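Local coordinates for protein alpha-L-rhamnosidase (Streptomyces avermitilis, PDB 3W5N) that releases terminal non-reducing alpha-L-rhamnose by hydrolysis from citrus flavonoids such as naringin, rutin and hesperidin and from the arabinogalactan-protein gum arabic, at residues P82-F87 and W108-M113; S626-T631 and N915-G920. All coordinates share one frame; numbering follows the deposited sequence.

Interaction 1 of 2, residues P82-F87 and W108-M113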
ATOM      1  N   PRO A  82     -23.286 -10.032  17.889  1.00 15.30           N
ATOM      2  CA  PRO A  82     -22.054  -9.254  18.113  1.00 15.06           C
ATOM      3  C   PRO A  82     -21.258  -9.750  19.324  1.00 15.10           C
ATOM      4  O   PRO A  82     -21.828 -10.329  20.263  1.00 14.05           O
ATOM      5  CB  PRO A  82     -22.563  -7.830  18.397  1.00 15.65           C
ATOM      6  CG  PRO A  82     -23.983  -7.795  17.931  1.00 15.96           C
ATOM      7  CD  PRO A  82     -24.493  -9.202  18.067  1.00 15.47           C
ATOM      8  N   ARG A  83     -19.954  -9.498  19.305  1.00 14.81           N
ATOM      9  CA  ARG A  83     -19.078  -9.723  20.459  1.00 15.70           C
ATOM     10  C   ARG A  83     -19.073 -11.166  20.944  1.00 15.46           C
ATOM     11  O   ARG A  83     -18.962 -11.395  22.153  1.00 15.96           O
ATOM     12  CB  ARG A  83     -19.508  -8.872  21.659  1.00 17.29           C
ATOM     13  CG  ARG A  83     -19.737  -7.407  21.421  1.00 18.99           C
ATOM     14  CD  ARG A  83     -20.516  -6.878  22.623  1.00 19.45           C
ATOM     15  NE  ARG A  83     -20.413  -5.437  22.655  1.00 20.13           N
ATOM     16  CZ  ARG A  83     -21.309  -4.605  22.143  1.00 19.41           C
ATOM     17  NH1 ARG A  83     -22.420  -5.071  21.586  1.00 20.79           N
ATOM     18  NH2 ARG A  83     -21.083  -3.308  22.202  1.00 18.50           N
ATOM     19  N   THR A  84     -19.229 -12.124  20.038  1.00 14.32           N
ATOM     20  CA  THR A  84     -19.380 -13.518  20.465  1.00 13.85           C
ATOM     21  C   THR A  84     -18.330 -14.412  19.854  1.00 13.22           C
ATOM     22  O   THR A  84     -18.088 -14.363  18.647  1.00 12.76           O
ATOM     23  CB  THR A  84     -20.800 -14.038  20.152  1.00 14.09           C
ATOM     24  OG1 THR A  84     -21.741 -13.195  20.826  1.00 14.80           O
ATOM     25  CG2 THR A  84     -20.997 -15.497  20.628  1.00 14.55           C
ATOM     26  N   ARG A  85     -17.710 -15.241  20.692  1.00 12.68           N
ATOM     27  CA  ARG A  85     -16.783 -16.225  20.167  1.00 13.47           C
ATOM     28  C   ARG A  85     -17.527 -17.503  19.793  1.00 13.53           C
ATOM     29  O   ARG A  85     -18.287 -18.044  20.605  1.00 14.57           O
ATOM     30  CB  ARG A  85     -15.655 -16.505  21.158  1.00 13.57           C
ATOM     31  CG  ARG A  85     -14.620 -17.488  20.637  1.00 13.92           C
ATOM     32  CD  ARG A  85     -13.343 -17.487  21.467  1.00 13.92           C
ATOM     33  NE  ARG A  85     -12.600 -16.233  21.350  1.00 14.19           N
ATOM     34  CZ  ARG A  85     -11.318 -16.079  21.668  1.00 14.10           C
ATOM     35  NH1 ARG A  85     -10.637 -17.099  22.174  1.00 14.64           N
ATOM     36  NH2 ARG A  85     -10.730 -14.895  21.494  1.00 14.08           N
ATOM     37  N   TYR A  86     -17.333 -17.958  18.561  1.00 12.79           N
ATOM     38  CA  TYR A  86     -17.957 -19.168  18.061  1.00 12.73           C
ATOM     39  C   TYR A  86     -16.899 -20.232  17.841  1.00 12.73           C
ATOM     40  O   TYR A  86     -15.981 -20.040  17.068  1.00 12.45           O
ATOM     41  CB  TYR A  86     -18.689 -18.887  16.754  1.00 13.39           C
ATOM     42  CG  TYR A  86     -19.909 -18.021  16.959  1.00 13.88           C
ATOM     43  CD1 TYR A  86     -21.131 -18.588  17.376  1.00 14.66           C
ATOM     44  CD2 TYR A  86     -19.845 -16.636  16.791  1.00 14.45           C
ATOM     45  CE1 TYR A  86     -22.253 -17.796  17.581  1.00 14.95           C
ATOM     46  CE2 TYR A  86     -20.972 -15.834  16.993  1.00 14.76           C
ATOM     47  CZ  TYR A  86     -22.170 -16.429  17.373  1.00 15.31           C
ATOM     48  OH  TYR A  86     -23.272 -15.632  17.572  1.00 14.86           O
ATOM     49  N   PHE A  87     -17.052 -21.358  18.527  1.00 12.50           N
ATOM     50  CA  PHE A  87     -16.178 -22.499  18.333  1.00 12.95           C
ATOM     51  C   PHE A  87     -16.754 -23.427  17.278  1.00 12.83           C
ATOM     52  O   PHE A  87     -17.981 -23.562  17.164  1.00 13.64           O
ATOM     53  CB  PHE A  87     -15.980 -23.223  19.668  1.00 13.12           C
ATOM     54  CG  PHE A  87     -15.246 -22.393  20.686  1.00 13.85           C
ATOM     55  CD1 PHE A  87     -15.930 -21.487  21.491  1.00 14.31           C
ATOM     56  CD2 PHE A  87     -13.858 -22.486  20.808  1.00 14.52           C
ATOM     57  CE1 PHE A  87     -15.259 -20.696  22.418  1.00 14.86           C
ATOM     58  CE2 PHE A  87     -13.174 -21.692  21.736  1.00 14.53           C
ATOM     59  CZ  PHE A  87     -13.880 -20.812  22.545  1.00 15.06           C
ATOM     60  N   TRP A 108     -13.900 -18.502  15.700  1.00 11.52           N
ATOM     61  CA  TRP A 108     -13.831 -17.109  15.224  1.00 11.19           C
ATOM     62  C   TRP A 108     -14.629 -16.240  16.200  1.00 11.27           C
ATOM     63  O   TRP A 108     -15.464 -16.747  16.963  1.00 10.96           O
ATOM     64  CB  TRP A 108     -14.318 -16.935  13.780  1.00 10.75           C
ATOM     65  CG  TRP A 108     -15.834 -16.917  13.592  1.00 10.70           C
ATOM     66  CD1 TRP A 108     -16.660 -15.816  13.568  1.00 10.85           C
ATOM     67  CD2 TRP A 108     -16.676 -18.054  13.409  1.00 10.60           C
ATOM     68  NE1 TRP A 108     -17.974 -16.214  13.373  1.00 10.74           N
ATOM     69  CE2 TRP A 108     -18.006 -17.584  13.268  1.00 10.60           C
ATOM     70  CE3 TRP A 108     -16.435 -19.429  13.331  1.00 10.73           C
ATOM     71  CZ2 TRP A 108     -19.085 -18.449  13.056  1.00 10.82           C
ATOM     72  CZ3 TRP A 108     -17.520 -20.301  13.116  1.00 11.06           C
ATOM     73  CH2 TRP A 108     -18.822 -19.800  12.992  1.00 10.59           C
ATOM     74  N   GLU A 109     -14.348 -14.943  16.211  1.00 11.29           N
ATOM     75  CA  GLU A 109     -15.066 -14.060  17.117  1.00 11.20           C
ATOM     76  C   GLU A 109     -15.625 -12.865  16.366  1.00 10.96           C
ATOM     77  O   GLU A 109     -14.908 -12.168  15.643  1.00 10.15           O
ATOM     78  CB  GLU A 109     -14.163 -13.613  18.282  1.00 11.46           C
ATOM     79  CG  GLU A 109     -14.898 -12.780  19.327  1.00 12.41           C
ATOM     80  CD  GLU A 109     -14.066 -12.467  20.565  1.00 13.23           C
ATOM     81  OE1 GLU A 109     -13.358 -13.364  21.079  1.00 13.01           O
ATOM     82  OE2 GLU A 109     -14.137 -11.319  21.056  1.00 13.64           O
ATOM     83  N   THR A 110     -16.916 -12.624  16.547  1.00 10.70           N
ATOM     84  CA  THR A 110     -17.542 -11.480  15.898  1.00 11.19           C
ATOM     85  C   THR A 110     -17.134 -10.207  16.605  1.00 11.63           C
ATOM     86  O   THR A 110     -16.822 -10.220  17.807  1.00 12.27           O
ATOM     87  CB  THR A 110     -19.084 -11.603  15.881  1.00 10.54           C
ATOM     88  OG1 THR A 110     -19.576 -11.736  17.221  1.00 10.84           O
ATOM     89  CG2 THR A 110     -19.514 -12.820  15.072  1.00 10.99           C
ATOM     90  N   GLY A 111     -17.156  -9.107  15.860  1.00 12.28           N
ATOM     91  CA  GLY A 111     -16.921  -7.807  16.424  1.00 13.21           C
ATOM     92  C   GLY A 111     -18.231  -7.126  16.781  1.00 14.09           C
ATOM     93  O   GLY A 111     -19.198  -7.778  17.196  1.00 13.84           O
ATOM     94  N   LEU A 112     -18.268  -5.811  16.588  1.00 14.76           N
ATOM     95  CA  LEU A 112     -19.416  -5.013  17.010  1.00 15.83           C
ATOM     96  C   LEU A 112     -20.584  -5.098  16.038  1.00 17.40           C
ATOM     97  O   LEU A 112     -21.737  -4.847  16.421  1.00 17.98           O
ATOM     98  CB  LEU A 112     -18.996  -3.558  17.231  1.00 16.18           C
ATOM     99  CG  LEU A 112     -18.060  -3.327  18.415  1.00 16.47           C
ATOM    100  CD1 LEU A 112     -17.648  -1.865  18.476  1.00 17.83           C
ATOM    101  CD2 LEU A 112     -18.669  -3.758  19.730  1.00 17.84           C
ATOM    102  N   MET A 113     -20.274  -5.430  14.788  1.00 18.72           N
ATOM    103  CA  MET A 113     -21.255  -5.627  13.720  1.00 22.76           C
ATOM    104  C   MET A 113     -22.098  -4.383  13.466  1.00 24.90           C
ATOM    105  O   MET A 113     -23.317  -4.451  13.430  1.00 29.43           O
ATOM    106  CB  MET A 113     -22.136  -6.852  13.984  1.00 22.57           C
ATOM    107  CG  MET A 113     -21.350  -8.136  14.208  1.00 24.02           C
ATOM    108  SD  MET A 113     -22.366  -9.615  14.394  1.00 26.73           S
ATOM    109  CE  MET A 113     -22.506 -10.151  12.690  1.00 28.19           C
TER
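Pro82 lays its CB against Gly111 O, 3.6 Å away, while the sulfur of Met113 reaches its ring nitrogen, which has no N-H to leave without a partner. At Arg83 the backbone N donates to Gly111 O (2.8 Å). Leu112 CD2 lies over one face of the Arg83 guanidinium, 3.5 Å from Arg83 NH2, and Arg83 NE makes a salt bridge with Glu404. Thr84 N bonds to a side chain: Thr110 OG1, set between its own backbone N and carbonyl carbon (chi1 58°), takes that N-H at 2.9 Å; a hydroxyl suits this place because it can accept here while also bonding Lys81 O. Thr110 N returns a bond to Thr84 O. Opposite charges on one face of the sheet suit Arg85 and Glu109: Arg85 NE (3.0 Å) and NH2 (3.1 Å) both converge on Glu109 OE1, while OE2 serves Arg320. Tyr86 and Trp108 form an antiparallel hydrogen-bonded pair, joined from Tyr86 N to Trp108 O (2.7 Å) and back. Tyr86 CB, rather than its ring, sits over the six-membered ring of the Trp108 indole, a CH-pi contact of 3.7 Å to the centroid; the aromatic rings, 25° apart, barely overlap. Strands 85-94 and 106-109 close one side of the four-stranded sheet of the N-terminal immunoglobulin-like domain. Tyr86 and Trp108 pack on Val47 of strand 40-48, whereas Arg83 and Leu112 touch strands 316-326 and 398-407.

Interaction 2 of 2, residues S626-T631 and N915-G920; sequences SVPTDT and NHYAYG. With RAM (alpha-L-rhamnopyranose), chain C.
Asp630 sets its backbone O directly over the centre of the His916 ring, 3.2 Å above the plane, so that an electron-rich carbonyl rests on the face of an imidazole. Asp630 O also receives a CA-H...O contact from His916 CA (3.4 Å). With its face against this carbonyl, the ring directs its edge at the bound rhamnose: His916 NE2 donates to both O3 (3.0 Å) and O2 (3.1 Å) of the sugar. Ser913 bonds ND1, the other ring nitrogen, and so limits rotation of the imidazole. Thr631 CB approaches CE1 obliquely. Asp630 turns CG between its backbone N and carbonyl carbon (chi1 60°), which turns OD2 to the rhamnose O2, at a separation so short that the exact length is doubtful, while OD1 is held by Leu638 N. An alanine in place of His916 would probably leave O2 and O3 of the rhamnose without their shared N-H donor and open a gap beneath the Asp630 carbonyl. Both segments are loops between helices of the (alpha/alpha)6-barrel catalytic domain, where such loops build the substrate pocket; Glu636, probably the proton donor, and Glu895, probably the proton acceptor, lie beside Asp630 and His916 respectively. Two waters also join the loops. One accepts a hydrogen bond from Tyr917 OH (2.7 Å) and donates to Pro628 O. The other, over the centre of the Tyr917 ring, accepts from Tyr917 N (2.8 Å) and donates to Thr629 O and Asp630 O. Tyrosine suits this place because its hydroxyl reaches the water on Pro628 O, while Pro628 CB meets the edge of the phenol, 3.3 Å from Tyr917 OH, and Pro628 packs against Phe660, Leu661 and Trp664 of helix 658-671.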
ATOM      1  N   SER A 626      -1.867  -1.653   3.017  1.00  9.50           N
ATOM      2  CA  SER A 626      -3.260  -1.134   3.049  1.00  9.39           C
ATOM      3  C   SER A 626      -3.970  -1.109   1.686  1.00  9.54           C
ATOM      4  O   SER A 626      -5.121  -1.562   1.569  1.00  9.37           O
ATOM      5  CB  SER A 626      -3.370   0.252   3.752  1.00  9.39           C
ATOM      6  OG  SER A 626      -4.747   0.619   3.834  1.00  9.88           O
ATOM      7  N   VAL A 627      -3.305  -0.572   0.661  1.00  9.50           N
ATOM      8  CA  VAL A 627      -3.836  -0.570  -0.706  1.00  9.85           C
ATOM      9  C   VAL A 627      -2.716  -1.044  -1.635  1.00  9.50           C
ATOM     10  O   VAL A 627      -1.545  -0.843  -1.313  1.00  9.87           O
ATOM     11  CB  VAL A 627      -4.339   0.829  -1.172  1.00 10.39           C
ATOM     12  CG1 VAL A 627      -5.424   1.377  -0.248  1.00 10.71           C
ATOM     13  CG2 VAL A 627      -3.199   1.836  -1.322  1.00 11.20           C
ATOM     14  N   PRO A 628      -3.057  -1.680  -2.768  1.00  9.60           N
ATOM     15  CA  PRO A 628      -2.008  -2.062  -3.722  1.00  9.55           C
ATOM     16  C   PRO A 628      -1.482  -0.834  -4.480  1.00  9.47           C
ATOM     17  O   PRO A 628      -2.196  -0.254  -5.301  1.00  9.29           O
ATOM     18  CB  PRO A 628      -2.713  -3.054  -4.654  1.00  9.79           C
ATOM     19  CG  PRO A 628      -4.148  -2.644  -4.613  1.00  9.87           C
ATOM     20  CD  PRO A 628      -4.396  -2.113  -3.218  1.00  9.86           C
ATOM     21  N   THR A 629      -0.246  -0.441  -4.169  1.00  9.43           N
ATOM     22  CA  THR A 629       0.294   0.809  -4.673  1.00  9.80           C
ATOM     23  C   THR A 629       1.135   0.623  -5.919  1.00 10.07           C
ATOM     24  O   THR A 629       1.646  -0.479  -6.181  1.00 10.27           O
ATOM     25  CB  THR A 629       1.132   1.560  -3.607  1.00  9.81           C
ATOM     26  OG1 THR A 629       2.112   0.676  -3.042  1.00  9.86           O
ATOM     27  CG2 THR A 629       0.241   2.084  -2.496  1.00  9.90           C
ATOM     28  N   ASP A 630       1.278   1.721  -6.664  1.00 10.57           N
ATOM     29  CA  ASP A 630       2.199   1.775  -7.791  1.00 11.33           C
ATOM     30  C   ASP A 630       3.655   1.806  -7.321  1.00 11.54           C
ATOM     31  O   ASP A 630       4.487   1.069  -7.830  1.00 11.61           O
ATOM     32  CB  ASP A 630       1.900   2.984  -8.673  1.00 12.04           C
ATOM     33  CG  ASP A 630       2.031   4.334  -7.933  1.00 13.03           C
ATOM     34  OD1 ASP A 630       1.660   4.495  -6.761  1.00 13.75           O
ATOM     35  OD2 ASP A 630       2.512   5.265  -8.570  1.00 15.27           O
ATOM     36  N   THR A 631       3.947   2.652  -6.338  1.00 12.05           N
ATOM     37  CA  THR A 631       5.297   2.785  -5.787  1.00 12.70           C
ATOM     38  C   THR A 631       5.185   3.134  -4.311  1.00 12.37           C
ATOM     39  O   THR A 631       4.243   3.802  -3.919  1.00 12.65           O
ATOM     40  CB  THR A 631       6.116   3.874  -6.520  1.00 14.33           C
ATOM     41  OG1 THR A 631       7.234   4.242  -5.711  1.00 17.32           O
ATOM     42  CG2 THR A 631       5.288   5.117  -6.741  1.00 14.85           C
ATOM     43  N   ASN A 915      10.728   0.502  -7.722  1.00 12.05           N
ATOM     44  CA  ASN A 915       9.916  -0.480  -6.981  1.00 11.62           C
ATOM     45  C   ASN A 915       8.434  -0.427  -7.420  1.00 12.12           C
ATOM     46  O   ASN A 915       7.567  -0.071  -6.642  1.00 12.25           O
ATOM     47  CB  ASN A 915      10.092  -0.268  -5.461  1.00 11.50           C
ATOM     48  CG  ASN A 915       9.707  -1.489  -4.634  1.00 11.19           C
ATOM     49  OD1 ASN A 915       9.235  -2.498  -5.160  1.00 11.13           O
ATOM     50  ND2 ASN A 915       9.934  -1.404  -3.321  1.00 10.96           N
ATOM     51  N   HIS A 916       8.184  -0.788  -8.681  1.00 12.13           N
ATOM     52  CA  HIS A 916       6.843  -0.941  -9.274  1.00 12.70           C
ATOM     53  C   HIS A 916       6.684  -2.434  -9.562  1.00 13.28           C
ATOM     54  O   HIS A 916       7.621  -3.054 -10.128  1.00 13.56           O
ATOM     55  CB  HIS A 916       6.778  -0.222 -10.623  1.00 13.09           C
ATOM     56  CG  HIS A 916       6.150   1.143 -10.583  1.00 12.99           C
ATOM     57  ND1 HIS A 916       6.740   2.222  -9.954  1.00 12.96           N
ATOM     58  CD2 HIS A 916       5.023   1.616 -11.165  1.00 12.86           C
ATOM     59  CE1 HIS A 916       5.979   3.293 -10.115  1.00 12.82           C
ATOM     60  NE2 HIS A 916       4.928   2.952 -10.843  1.00 13.16           N
ATOM     61  N   TYR A 917       5.546  -3.043  -9.210  1.00 12.89           N
ATOM     62  CA  TYR A 917       5.422  -4.493  -9.466  1.00 12.84           C
ATOM     63  C   TYR A 917       5.007  -4.918 -10.885  1.00 13.16           C
ATOM     64  O   TYR A 917       5.094  -6.111 -11.219  1.00 13.32           O
ATOM     65  CB  TYR A 917       4.549  -5.233  -8.423  1.00 12.74           C
ATOM     66  CG  TYR A 917       3.209  -4.611  -8.103  1.00 12.57           C
ATOM     67  CD1 TYR A 917       2.314  -4.211  -9.114  1.00 12.32           C
ATOM     68  CD2 TYR A 917       2.820  -4.445  -6.774  1.00 12.68           C
ATOM     69  CE1 TYR A 917       1.076  -3.646  -8.793  1.00 12.81           C
ATOM     70  CE2 TYR A 917       1.585  -3.887  -6.445  1.00 13.02           C
ATOM     71  CZ  TYR A 917       0.727  -3.478  -7.452  1.00 13.13           C
ATOM     72  OH  TYR A 917      -0.482  -2.917  -7.103  1.00 13.08           O
ATOM     73  N   ALA A 918       4.610  -3.956 -11.719  1.00 13.50           N
ATOM     74  CA  ALA A 918       4.037  -4.254 -13.048  1.00 13.82           C
ATOM     75  C   ALA A 918       4.829  -5.264 -13.897  1.00 14.48           C
ATOM     76  O   ALA A 918       4.249  -6.237 -14.416  1.00 13.13           O
ATOM     77  CB  ALA A 918       3.773  -2.967 -13.826  1.00 13.68           C
ATOM     78  N   TYR A 919       6.147  -5.061 -14.025  1.00 14.11           N
ATOM     79  CA  TYR A 919       6.970  -5.948 -14.847  1.00 14.85           C
ATOM     80  C   TYR A 919       7.315  -7.278 -14.162  1.00 14.22           C
ATOM     81  O   TYR A 919       7.858  -8.205 -14.787  1.00 14.35           O
ATOM     82  CB  TYR A 919       8.233  -5.205 -15.323  1.00 15.86           C
ATOM     83  CG  TYR A 919       7.889  -4.101 -16.299  1.00 16.80           C
ATOM     84  CD1 TYR A 919       6.844  -4.265 -17.202  1.00 17.61           C
ATOM     85  CD2 TYR A 919       8.610  -2.899 -16.341  1.00 18.42           C
ATOM     86  CE1 TYR A 919       6.503  -3.279 -18.109  1.00 18.44           C
ATOM     87  CE2 TYR A 919       8.277  -1.901 -17.256  1.00 18.62           C
ATOM     88  CZ  TYR A 919       7.225  -2.106 -18.140  1.00 19.16           C
ATOM     89  OH  TYR A 919       6.872  -1.152 -19.064  1.00 18.90           O
ATOM     90  N   GLY A 920       7.003  -7.367 -12.870  1.00 13.29           N
ATOM     91  CA  GLY A 920       7.034  -8.643 -12.147  1.00 12.85           C
ATOM     92  C   GLY A 920       5.918  -9.591 -12.577  1.00 12.85           C
ATOM     93  O   GLY A 920       5.844 -10.714 -12.098  1.00 12.45           O
TER
HETATM   94  C1  RAM C1202       2.302   6.363 -13.017  1.00 21.61           C
HETATM   95  C2  RAM C1202       1.869   5.435 -11.869  1.00 22.00           C
HETATM   96  C3  RAM C1202       1.382   4.061 -12.385  1.00 19.28           C
HETATM   97  C4  RAM C1202       0.772   4.058 -13.798  1.00 20.18           C
HETATM   98  C5  RAM C1202       0.289   5.446 -14.110  1.00 20.46           C
HETATM   99  C6  RAM C1202      -0.372   5.420 -15.493  1.00 20.33           C
HETATM  100  O1  RAM C1202       2.316   7.733 -12.603  1.00 24.07           O
HETATM  101  O2  RAM C1202       2.961   5.348 -10.916  1.00 21.98           O
HETATM  102  O3  RAM C1202       2.465   3.150 -12.500  1.00 17.49           O
HETATM  103  O4  RAM C1202      -0.337   3.143 -13.936  1.00 18.20           O
HETATM  104  O5  RAM C1202       1.424   6.310 -14.134  1.00 20.25           O
HETATM  105  O   HOH W   1      -1.531  -0.575  -8.017  1.00 11.88           O
HETATM  106  O   HOH W   2       3.541  -1.333  -8.136  1.00 13.62           O

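Both segments of interaction 1 come before either segment of interaction 2 along the chain, and the two contacts lie in different domains: residues 82-87 and 108-113 in the N-terminal immunoglobulin-like domain, residues 626-631 and 915-920 in the helical catalytic domain. Their centres are about 34 Å apart and their nearest atoms about 19 Å; they share no strand, helix or sheet. The chain separations also differ: 20 residues lie between the segments of interaction 1, a local hairpin, but 283 between those of interaction 2, more than half of them helical. The first is structural packing away from the catalytic and calcium-binding sites, placed against strands 316-326 and 398-407; the second brings remote loops together at the rhamnose pocket, near the centre of the chain.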